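Local coordinates for protein EF0056 (Enterococcus faecalis, PDB 6ORI) that is of unknown function but, as part of an enterococcal surface protein, may take part in biofilm formation, at residues I70-D75 with Y167-V172; Q35-A40 with E54-H59; K27-S32 with K179-I184. One frame throughout, in Å; residues are numbered along the deposited sequence. Where two conformers were deposited one is given.

Contact 1 (I70-D75 with Y167-V172); sequences IRLQLD and YRIYLV
The Tyr170 ring is covered on both faces. On one, Arg71 CB lies 3.5 Å above the ring plane, displaced toward the rim at Tyr170 CZ; on the other, Arg168 NH1 stands 4.0 Å above the centre of the Tyr170 ring. The first is a CH-pi contact, only 20° off the ring normal. Arg71's own guanidinium is steeply turned from the ring and receives Val172 CG2 on one face, toward its rim. At the in-plane edge of the Arg168 guanidinium sits a water that accepts from Arg168 NH1 and donates to Gln73 OE1 (2.6 Å from the water oxygen) and Tyr170 OH, so that three side chains share it. Tyr170 CG lies between the backbone N and the carbonyl carbon (chi1 57°), and the end of the side chain comes nearer the other strand. The backbones form an antiparallel pair within an antiparallel sheet, consistent with an immunoglobulin-like domain. Arg71 with Tyr170 and Gln73 with Arg168 are its hydrogen-bonded pairs; Arg71 N to Tyr170 O measures 2.8 Å and is nearly straight at 174°. Non-hydrogen-bonded pairs alternate with them and send apolar side chains to the other face, where Ile70 CG2 meets Ile169 CG1 at 3.8 Å and Leu74 CD2 meets Tyr167 CB at 4.0 Å. The charges on the polar face have partners beyond the two strands: Arg71 forms salt bridges with Glu69, Glu21 and Asp178, and Arg168 with Glu185. Tyr170 OH also bonds to Glu21, and Gln73 NE2 to Phe19 O.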
loop_
_atom_site.group_PDB
_atom_site.type_symbol
_atom_site.label_atom_id
_atom_site.label_comp_id
_atom_site.label_asym_id
_atom_site.label_seq_id
_atom_site.Cartn_x
_atom_site.Cartn_y
_atom_site.Cartn_z
ATOM N N ILE A 70 7.698 14.324 -3.693
ATOM C CA ILE A 70 6.595 13.421 -3.442
ATOM C C ILE A 70 5.459 13.821 -4.357
ATOM O O ILE A 70 5.135 15.022 -4.467
ATOM C CB ILE A 70 6.128 13.536 -1.981
ATOM C CG1 ILE A 70 7.225 13.063 -1.009
ATOM C CG2 ILE A 70 4.826 12.732 -1.748
ATOM C CD1 ILE A 70 6.930 13.387 0.440
ATOM N N ARG A 71 4.891 12.848 -5.048
ATOM C CA ARG A 71 3.725 13.062 -5.865
ATOM C C ARG A 71 2.566 12.256 -5.335
ATOM O O ARG A 71 2.729 11.113 -4.893
ATOM C CB ARG A 71 4.007 12.756 -7.329
ATOM C CG ARG A 71 4.908 13.858 -7.909
ATOM C CD ARG A 71 5.072 13.817 -9.382
ATOM N NE ARG A 71 5.983 14.873 -9.803
ATOM C CZ ARG A 71 6.412 15.018 -11.042
ATOM N NH1 ARG A 71 6.043 14.170 -11.991
ATOM N NH2 ARG A 71 7.243 15.999 -11.320
ATOM N N LEU A 72 1.388 12.876 -5.329
ATOM C CA LEU A 72 0.159 12.259 -4.841
ATOM C C LEU A 72 -0.855 12.349 -5.975
ATOM O O LEU A 72 -1.252 13.446 -6.390
ATOM C CB LEU A 72 -0.355 12.985 -3.617
ATOM C CG LEU A 72 -1.691 12.498 -3.082
ATOM C CD1 LEU A 72 -1.615 11.078 -2.540
ATOM C CD2 LEU A 72 -2.186 13.464 -2.016
ATOM N N GLN A 73 -1.236 11.194 -6.515
ATOM C CA GLN A 73 -2.297 11.095 -7.511
ATOM C C GLN A 73 -3.586 10.700 -6.798
ATOM O O GLN A 73 -3.584 9.783 -5.953
ATOM C CB GLN A 73 -1.979 10.074 -8.614
ATOM C CG GLN A 73 -3.092 9.956 -9.667
ATOM C CD GLN A 73 -2.697 9.135 -10.893
ATOM O OE1 GLN A 73 -1.551 9.168 -11.344
ATOM N NE2 GLN A 73 -3.660 8.417 -11.456
ATOM N N LEU A 74 -4.679 11.395 -7.122
ATOM C CA LEU A 74 -5.995 11.060 -6.589
ATOM C C LEU A 74 -6.924 10.689 -7.727
ATOM O O LEU A 74 -6.860 11.245 -8.807
ATOM C CB LEU A 74 -6.603 12.230 -5.823
ATOM C CG LEU A 74 -5.820 12.701 -4.623
ATOM C CD1 LEU A 74 -6.543 13.893 -4.036
ATOM C CD2 LEU A 74 -5.635 11.619 -3.587
ATOM N N ASP A 75 -7.816 9.753 -7.457
ATOM C CA ASP A 75 -8.852 9.387 -8.392
ATOM C C ASP A 75 -9.419 10.609 -9.078
ATOM O O ASP A 75 -9.797 11.562 -8.398
ATOM C CB ASP A 75 -9.944 8.648 -7.630
ATOM C CG ASP A 75 -10.811 7.837 -8.524
ATOM O OD1 ASP A 75 -11.572 8.439 -9.311
ATOM O OD2 ASP A 75 -10.751 6.589 -8.427
ATOM N N TYR A 167 -5.907 6.152 -4.770
ATOM C CA TYR A 167 -4.830 7.118 -4.594
ATOM C C TYR A 167 -3.513 6.414 -4.893
ATOM O O TYR A 167 -3.417 5.192 -4.772
ATOM C CB TYR A 167 -4.816 7.705 -3.191
ATOM C CG TYR A 167 -4.706 6.718 -2.061
ATOM C CD1 TYR A 167 -3.496 6.137 -1.715
ATOM C CD2 TYR A 167 -5.821 6.403 -1.305
ATOM C CE1 TYR A 167 -3.430 5.227 -0.650
ATOM C CE2 TYR A 167 -5.760 5.530 -0.246
ATOM C CZ TYR A 167 -4.570 4.959 0.080
ATOM O OH TYR A 167 -4.552 4.086 1.149
ATOM N N ARG A 168 -2.513 7.180 -5.316
ATOM C CA ARG A 168 -1.149 6.680 -5.476
ATOM C C ARG A 168 -0.188 7.725 -4.954
ATOM O O ARG A 168 -0.253 8.885 -5.373
ATOM C CB ARG A 168 -0.855 6.373 -6.947
ATOM C CG ARG A 168 0.585 5.905 -7.236
ATOM C CD ARG A 168 0.917 5.990 -8.723
ATOM N NE ARG A 168 2.088 5.206 -9.087
ATOM C CZ ARG A 168 2.825 5.400 -10.176
ATOM N NH1 ARG A 168 2.566 6.382 -11.023
ATOM N NH2 ARG A 168 3.842 4.585 -10.410
ATOM N N ILE A 169 0.705 7.350 -4.043
ATOM C CA ILE A 169 1.765 8.226 -3.590
ATOM C C ILE A 169 3.109 7.641 -4.023
ATOM O O ILE A 169 3.306 6.420 -4.008
ATOM C CB ILE A 169 1.671 8.481 -2.074
ATOM C CG1 ILE A 169 2.563 9.663 -1.674
ATOM C CG2 ILE A 169 1.995 7.216 -1.283
ATOM C CD1 ILE A 169 2.362 10.133 -0.251
ATOM N N TYR A 170 4.010 8.492 -4.488
ATOM C CA TYR A 170 5.275 8.013 -5.015
ATOM C C TYR A 170 6.320 9.102 -4.960
ATOM O O TYR A 170 6.011 10.258 -4.718
ATOM C CB TYR A 170 5.114 7.457 -6.439
ATOM C CG TYR A 170 4.528 8.387 -7.484
ATOM C CD1 TYR A 170 3.160 8.671 -7.508
ATOM C CD2 TYR A 170 5.316 8.917 -8.495
ATOM C CE1 TYR A 170 2.619 9.497 -8.491
ATOM C CE2 TYR A 170 4.774 9.741 -9.473
ATOM C CZ TYR A 170 3.420 10.007 -9.457
ATOM O OH TYR A 170 2.831 10.797 -10.416
ATOM N N LEU A 171 7.574 8.712 -5.142
ATOM C CA LEU A 171 8.699 9.624 -5.078
ATOM C C LEU A 171 9.381 9.714 -6.425
ATOM O O LEU A 171 9.670 8.674 -7.027
ATOM C CB LEU A 171 9.670 9.100 -4.038
ATOM C CG LEU A 171 10.886 9.957 -3.752
ATOM C CD1 LEU A 171 10.458 11.253 -3.106
ATOM C CD2 LEU A 171 11.860 9.193 -2.858
ATOM N N VAL A 172 9.640 10.932 -6.892
ATOM C CA VAL A 172 10.396 11.112 -8.136
ATOM C C VAL A 172 11.667 11.876 -7.856
ATOM O O VAL A 172 11.811 12.517 -6.819
ATOM C CB VAL A 172 9.591 11.826 -9.244
ATOM C CG1 VAL A 172 8.288 11.064 -9.560
ATOM C CG2 VAL A 172 9.305 13.245 -8.842
HETATM O O HOH W 1 0.991 8.777 -11.449
#

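Contact 2 (Q35-A40 with E54-H59); sequences QFNPKA and EVYGKH
Asn37 and Tyr56 come together with different first torsions, which set the two CG atoms: Asn37 CG is anti to the backbone N (chi1 -177°), whereas Tyr56 CG is anti to the carbonyl carbon (chi1 -49°). The two side chains, diagonal to each other on one face of the sheet, converge so that Asn37 ND2 donates to Tyr56 OH over 2.9 Å. The bond is straight, 170° at the hydrogen, and the hydroxyl oxygen lies in the amide plane of Asn37, although amide and ring planes are well inclined to each other. Tyr56 OH in turn donates to Glu54 OE1 at 2.7 Å, using the carboxylate's anti lone pair, and that oxygen lies in plane at the edge of the ring. Beside this chain of bonds, Asn37 CB touches Tyr56 CE2 at 3.7 Å and Gln35 CB touches Tyr56 CD2 at 3.9 Å, both obliquely to the ring. Gln35 bends at its second torsion, and Gln35 NE2 bonds to Asp33 OD1. The backbones belong to the beta hairpin of strands 31-38 and 50-59. Gln35 with Tyr56 and Asn37 with Glu54 are hydrogen-bonded pairs that flank the non-hydrogen-bonded pair Phe36 with Val55. On the face carrying that middle pair, Val55 CG1 packs 3.4 Å from Gln35 O, and the Phe36 ring meets Tyr167 edge-to-face. Tyr56 OH thus accepts from an amide and donates to a carboxylate, which fixes the sense of both bonds; the neighbouring negative charge would be expected to polarise the hydroxyl and strengthen its hold on the Asn37 N-H.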
loop_
_atom_site.group_PDB
_atom_site.type_symbol
_atom_site.label_atom_id
_atom_site.label_comp_id
_atom_site.label_asym_id
_atom_site.label_seq_id
_atom_site.Cartn_x
_atom_site.Cartn_y
_atom_site.Cartn_z
ATOM N N GLN A 35 4.102 6.437 2.557
ATOM C CA GLN A 35 2.719 6.000 2.671
ATOM C C GLN A 35 1.787 7.181 2.817
ATOM O O GLN A 35 2.145 8.191 3.423
ATOM C CB GLN A 35 2.528 5.118 3.894
ATOM C CG GLN A 35 3.390 3.894 3.959
ATOM C CD GLN A 35 3.000 2.845 2.972
ATOM O OE1 GLN A 35 1.861 2.776 2.512
ATOM N NE2 GLN A 35 3.951 2.025 2.620
ATOM N N PHE A 36 0.582 7.030 2.260
ATOM C CA PHE A 36 -0.523 7.976 2.385
ATOM C C PHE A 36 -1.619 7.297 3.167
ATOM O O PHE A 36 -2.109 6.243 2.766
ATOM C CB PHE A 36 -1.019 8.363 0.991
ATOM C CG PHE A 36 -2.203 9.288 0.964
ATOM C CD1 PHE A 36 -2.077 10.640 1.254
ATOM C CD2 PHE A 36 -3.439 8.806 0.623
ATOM C CE1 PHE A 36 -3.181 11.471 1.204
ATOM C CE2 PHE A 36 -4.530 9.656 0.570
ATOM C CZ PHE A 36 -4.390 10.967 0.865
ATOM N N ASN A 37 -1.987 7.892 4.302
ATOM C CA ASN A 37 -2.934 7.258 5.212
ATOM C C ASN A 37 -4.119 8.189 5.490
ATOM O O ASN A 37 -4.098 8.967 6.439
ATOM C CB ASN A 37 -2.269 6.872 6.526
ATOM C CG ASN A 37 -3.233 6.146 7.457
ATOM O OD1 ASN A 37 -4.236 5.604 7.014
ATOM N ND2 ASN A 37 -2.941 6.174 8.735
ATOM N N PRO A 38 -5.161 8.087 4.660
ATOM C CA PRO A 38 -6.371 8.896 4.840
ATOM C C PRO A 38 -7.363 8.240 5.789
ATOM O O PRO A 38 -7.437 6.989 5.865
ATOM C CB PRO A 38 -6.961 8.928 3.420
ATOM C CG PRO A 38 -6.617 7.581 2.859
ATOM C CD PRO A 38 -5.260 7.221 3.466
ATOM N N LYS A 39 -8.130 9.059 6.492
ATOM C CA LYS A 39 -9.246 8.543 7.267
ATOM C C LYS A 39 -10.310 7.961 6.335
ATOM O O LYS A 39 -10.431 8.349 5.167
ATOM C CB LYS A 39 -9.865 9.664 8.091
ATOM C CG LYS A 39 -8.992 10.167 9.214
ATOM C CD LYS A 39 -8.751 9.093 10.256
ATOM C CE LYS A 39 -8.007 9.663 11.432
ATOM N NZ LYS A 39 -7.002 8.699 11.949
ATOM N N ALA A 40 -11.100 7.029 6.849
ATOM C CA ALA A 40 -12.234 6.500 6.093
ATOM C C ALA A 40 -13.298 7.562 5.814
ATOM O O ALA A 40 -13.525 8.446 6.651
ATOM C CB ALA A 40 -12.855 5.350 6.856
ATOM N N GLU A 54 -2.463 11.512 6.973
ATOM C CA GLU A 54 -1.067 11.690 7.342
ATOM C C GLU A 54 -0.217 11.070 6.248
ATOM O O GLU A 54 -0.680 10.191 5.487
ATOM C CB GLU A 54 -0.724 10.987 8.658
ATOM C CG GLU A 54 -1.534 11.477 9.820
ATOM C CD GLU A 54 -1.125 10.860 11.147
ATOM O OE1 GLU A 54 -0.765 9.656 11.206
ATOM O OE2 GLU A 54 -1.188 11.587 12.143
ATOM N N VAL A 55 1.023 11.541 6.161
ATOM C CA VAL A 55 2.012 10.960 5.252
ATOM C C VAL A 55 3.142 10.397 6.100
ATOM O O VAL A 55 3.596 11.048 7.041
ATOM C CB VAL A 55 2.557 11.992 4.245
ATOM C CG1 VAL A 55 3.509 11.342 3.249
ATOM C CG2 VAL A 55 1.430 12.703 3.542
ATOM N N TYR A 56 3.550 9.163 5.800
ATOM C CA TYR A 56 4.693 8.555 6.466
ATOM C C TYR A 56 5.841 8.431 5.488
ATOM O O TYR A 56 5.640 8.152 4.305
ATOM C CB TYR A 56 4.343 7.163 7.046
ATOM C CG TYR A 56 3.075 7.192 7.856
ATOM C CD1 TYR A 56 2.853 8.171 8.804
ATOM C CD2 TYR A 56 2.070 6.269 7.642
ATOM C CE1 TYR A 56 1.660 8.228 9.504
ATOM C CE2 TYR A 56 0.888 6.329 8.332
ATOM C CZ TYR A 56 0.694 7.296 9.270
ATOM O OH TYR A 56 -0.517 7.342 9.923
ATOM N N GLY A 57 7.050 8.630 5.983
ATOM C CA GLY A 57 8.237 8.523 5.167
ATOM C C GLY A 57 9.395 8.003 5.951
ATOM O O GLY A 57 9.517 8.280 7.142
ATOM N N LYS A 58 10.252 7.232 5.298
ATOM C CA LYS A 58 11.471 6.786 5.941
ATOM C C LYS A 58 12.561 6.616 4.903
ATOM O O LYS A 58 12.344 6.075 3.788
ATOM C CB LYS A 58 11.272 5.478 6.713
ATOM C CG LYS A 58 12.621 5.017 7.256
ATOM C CD LYS A 58 12.561 3.830 8.106
ATOM C CE LYS A 58 13.952 3.233 8.323
ATOM N NZ LYS A 58 15.006 4.221 8.654
ATOM N N HIS A 59 13.759 7.037 5.285
ATOM C CA HIS A 59 14.965 6.759 4.505
ATOM C C HIS A 59 16.069 6.267 5.427
ATOM O O HIS A 59 15.983 6.380 6.660
ATOM C CB HIS A 59 15.386 7.947 3.629
ATOM C CG HIS A 59 15.526 9.226 4.369
ATOM N ND1 HIS A 59 14.446 10.001 4.718
ATOM C CD2 HIS A 59 16.619 9.862 4.837
ATOM C CE1 HIS A 59 14.870 11.064 5.372
ATOM N NE2 HIS A 59 16.186 10.995 5.473
#

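Contact 3 (K27-S32 with K179-I184); sequences KNYNFS and KIVPGI
Lys27 meets Pro182 through its backbone, Lys27 O lying 3.8 Å from Pro182 CD. Next, Asn28 lays its amide against the same proline ring, with Asn28 ND2 3.6 Å from Pro182 CG in an oblique crossing; that nitrogen has its hydrogen bond elsewhere, to Tyr292 O. At Tyr29 the backbone takes over: a water accepts from Tyr29 N at 3.2 Å and donates to Pro182 O at 2.8 Å, a bridge in a contact without direct hydrogen bonds across it. The Tyr29 ring approaches Val181 by its edge, Tyr29 CD2 lying 4.1 Å from Val181 CG1, and its hydroxyl bonds to Asp176. The partner segment ends in a type II beta turn from Val181 to Ile184, closed by Ile184 N to Val181 O, where the chain turns a corner between strands 179-181 and 184-189. Gly183 holds the positive phi (90°) of this turn, at which a CB would jam against the preceding carbonyl oxygen. Farther on, Ile184 CG1, anti to the carbonyl carbon (chi1 -49°), meets Phe31 CB at 4.0 Å, while the Phe31 ring leads away to meet Trp68 and Tyr118 edge-to-face. Ile184 CD1 lies against the backbone beyond, 3.4 Å from Phe31 O and 3.7 Å from Ser32 C.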
loop_
_atom_site.group_PDB
_atom_site.type_symbol
_atom_site.label_atom_id
_atom_site.label_comp_id
_atom_site.label_asym_id
_atom_site.label_seq_id
_atom_site.Cartn_x
_atom_site.Cartn_y
_atom_site.Cartn_z
ATOM N N LYS A 27 17.750 4.550 -10.518
ATOM C CA LYS A 27 18.508 3.548 -9.807
ATOM C C LYS A 27 17.897 3.388 -8.420
ATOM O O LYS A 27 17.214 4.289 -7.910
ATOM C CB LYS A 27 19.983 3.943 -9.705
ATOM C CG LYS A 27 20.251 5.136 -8.802
ATOM C CD LYS A 27 21.747 5.419 -8.695
ATOM C CE LYS A 27 22.456 4.344 -7.886
ATOM N NZ LYS A 27 23.295 4.931 -6.799
ATOM N N ASN A 28 18.153 2.256 -7.793
ATOM C CA ASN A 28 17.653 2.020 -6.457
ATOM C C ASN A 28 18.408 2.882 -5.472
ATOM O O ASN A 28 19.641 2.891 -5.430
ATOM C CB ASN A 28 17.735 0.534 -6.129
ATOM C CG ASN A 28 16.886 -0.298 -7.084
ATOM O OD1 ASN A 28 17.181 -0.374 -8.274
ATOM N ND2 ASN A 28 15.819 -0.885 -6.577
ATOM N N TYR A 29 17.652 3.671 -4.728
ATOM C CA TYR A 29 18.208 4.615 -3.770
ATOM C C TYR A 29 18.045 4.067 -2.345
ATOM O O TYR A 29 17.828 2.889 -2.161
ATOM C CB TYR A 29 17.562 6.004 -3.959
ATOM C CG TYR A 29 18.077 6.767 -5.164
ATOM C CD1 TYR A 29 19.419 7.137 -5.248
ATOM C CD2 TYR A 29 17.236 7.141 -6.198
ATOM C CE1 TYR A 29 19.894 7.887 -6.347
ATOM C CE2 TYR A 29 17.702 7.871 -7.283
ATOM C CZ TYR A 29 19.031 8.213 -7.365
ATOM O OH TYR A 29 19.496 8.937 -8.448
ATOM N N ASN A 30 18.129 4.931 -1.345
ATOM C CA ASN A 30 18.156 4.504 0.042
ATOM C C ASN A 30 16.925 4.949 0.826
ATOM O O ASN A 30 16.922 4.936 2.048
ATOM C CB ASN A 30 19.404 5.059 0.728
ATOM C CG ASN A 30 20.670 4.828 -0.076
ATOM O OD1 ASN A 30 20.907 3.728 -0.590
ATOM N ND2 ASN A 30 21.486 5.873 -0.200
ATOM N N PHE A 31 15.888 5.354 0.119
ATOM C CA PHE A 31 14.571 5.552 0.739
ATOM C C PHE A 31 13.966 4.186 0.957
ATOM O O PHE A 31 14.228 3.272 0.168
ATOM C CB PHE A 31 13.677 6.397 -0.158
ATOM C CG PHE A 31 14.239 7.762 -0.426
ATOM C CD1 PHE A 31 15.100 7.986 -1.486
ATOM C CD2 PHE A 31 13.921 8.827 0.389
ATOM C CE1 PHE A 31 15.626 9.238 -1.716
ATOM C CE2 PHE A 31 14.447 10.067 0.168
ATOM C CZ PHE A 31 15.309 10.271 -0.876
ATOM N N SER A 32 13.149 4.003 1.988
ATOM C CA SER A 32 12.521 2.710 2.201
ATOM C C SER A 32 11.025 2.754 2.426
ATOM O O SER A 32 10.400 1.717 2.343
ATOM C CB SER A 32 13.196 1.922 3.325
ATOM O OG SER A 32 13.163 2.643 4.533
ATOM N N LYS A 179 11.872 10.428 -13.083
ATOM C CA LYS A 179 11.617 9.012 -12.965
ATOM C C LYS A 179 11.310 8.672 -11.511
ATOM O O LYS A 179 11.635 9.441 -10.576
ATOM C CB LYS A 179 12.806 8.198 -13.477
ATOM C CG LYS A 179 12.918 8.195 -15.003
ATOM C CD LYS A 179 14.099 7.335 -15.454
ATOM C CE LYS A 179 14.125 7.158 -16.949
ATOM N NZ LYS A 179 14.639 8.389 -17.625
ATOM N N ILE A 180 10.653 7.541 -11.335
ATOM C CA ILE A 180 10.186 7.102 -10.040
ATOM C C ILE A 180 11.228 6.284 -9.314
ATOM O O ILE A 180 11.895 5.431 -9.903
ATOM C CB ILE A 180 8.906 6.289 -10.231
ATOM C CG1 ILE A 180 7.833 7.204 -10.828
ATOM C CG2 ILE A 180 8.443 5.667 -8.928
ATOM C CD1 ILE A 180 6.540 6.471 -11.168
ATOM N N VAL A 181 11.366 6.512 -8.021
ATOM C CA VAL A 181 12.277 5.731 -7.211
ATOM C C VAL A 181 11.644 4.370 -6.948
ATOM O O VAL A 181 10.569 4.277 -6.343
ATOM C CB VAL A 181 12.590 6.455 -5.915
ATOM C CG1 VAL A 181 13.572 5.675 -5.081
ATOM C CG2 VAL A 181 13.170 7.832 -6.220
ATOM N N PRO A 182 12.276 3.296 -7.450
ATOM C CA PRO A 182 11.562 2.013 -7.419
ATOM C C PRO A 182 11.342 1.436 -6.033
ATOM O O PRO A 182 12.220 1.485 -5.195
ATOM C CB PRO A 182 12.461 1.092 -8.236
ATOM C CG PRO A 182 13.822 1.704 -8.139
ATOM C CD PRO A 182 13.625 3.176 -8.045
ATOM N N GLY A 183 10.129 0.950 -5.808
ATOM C CA GLY A 183 9.713 0.452 -4.514
ATOM C C GLY A 183 9.084 1.520 -3.624
ATOM O O GLY A 183 8.431 1.175 -2.631
ATOM N N ILE A 184 9.274 2.784 -3.964
ATOM C CA ILE A 184 8.818 3.887 -3.115
ATOM C C ILE A 184 7.566 4.460 -3.769
ATOM O O ILE A 184 7.524 5.607 -4.235
ATOM C CB ILE A 184 9.914 4.938 -2.918
ATOM C CG1 ILE A 184 11.227 4.259 -2.512
ATOM C CG2 ILE A 184 9.509 5.954 -1.846
ATOM C CD1 ILE A 184 11.153 3.425 -1.235
HETATM O O HOH W 2 14.799 2.178 -4.461
#

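Contacts 1 and 2 are buried strand pairings of one antiparallel sheet, whereas contact 3 is partly buried, joining a chain segment that leads into strand 31-38 to a turn. Regular backbone bonds carry the first two; contact 3 relies on apolar packing and one water bridge. Their polar faces also differ: contact 1 gathers arginines with acidic partners, contact 2 a short amide-hydroxyl-carboxylate relay. Strand 31-38 serves both contacts 2 and 3, and Lys58 O to Ser32 N (2.9 Å) probably continues the hairpin bonding between them. Contacts 1 and 2 meet where Leu72 CD1 approaches Phe36 CD1 at 3.8 Å, while Leu171 probably bonds to Val181 and Ile184, linking contacts 1 and 3.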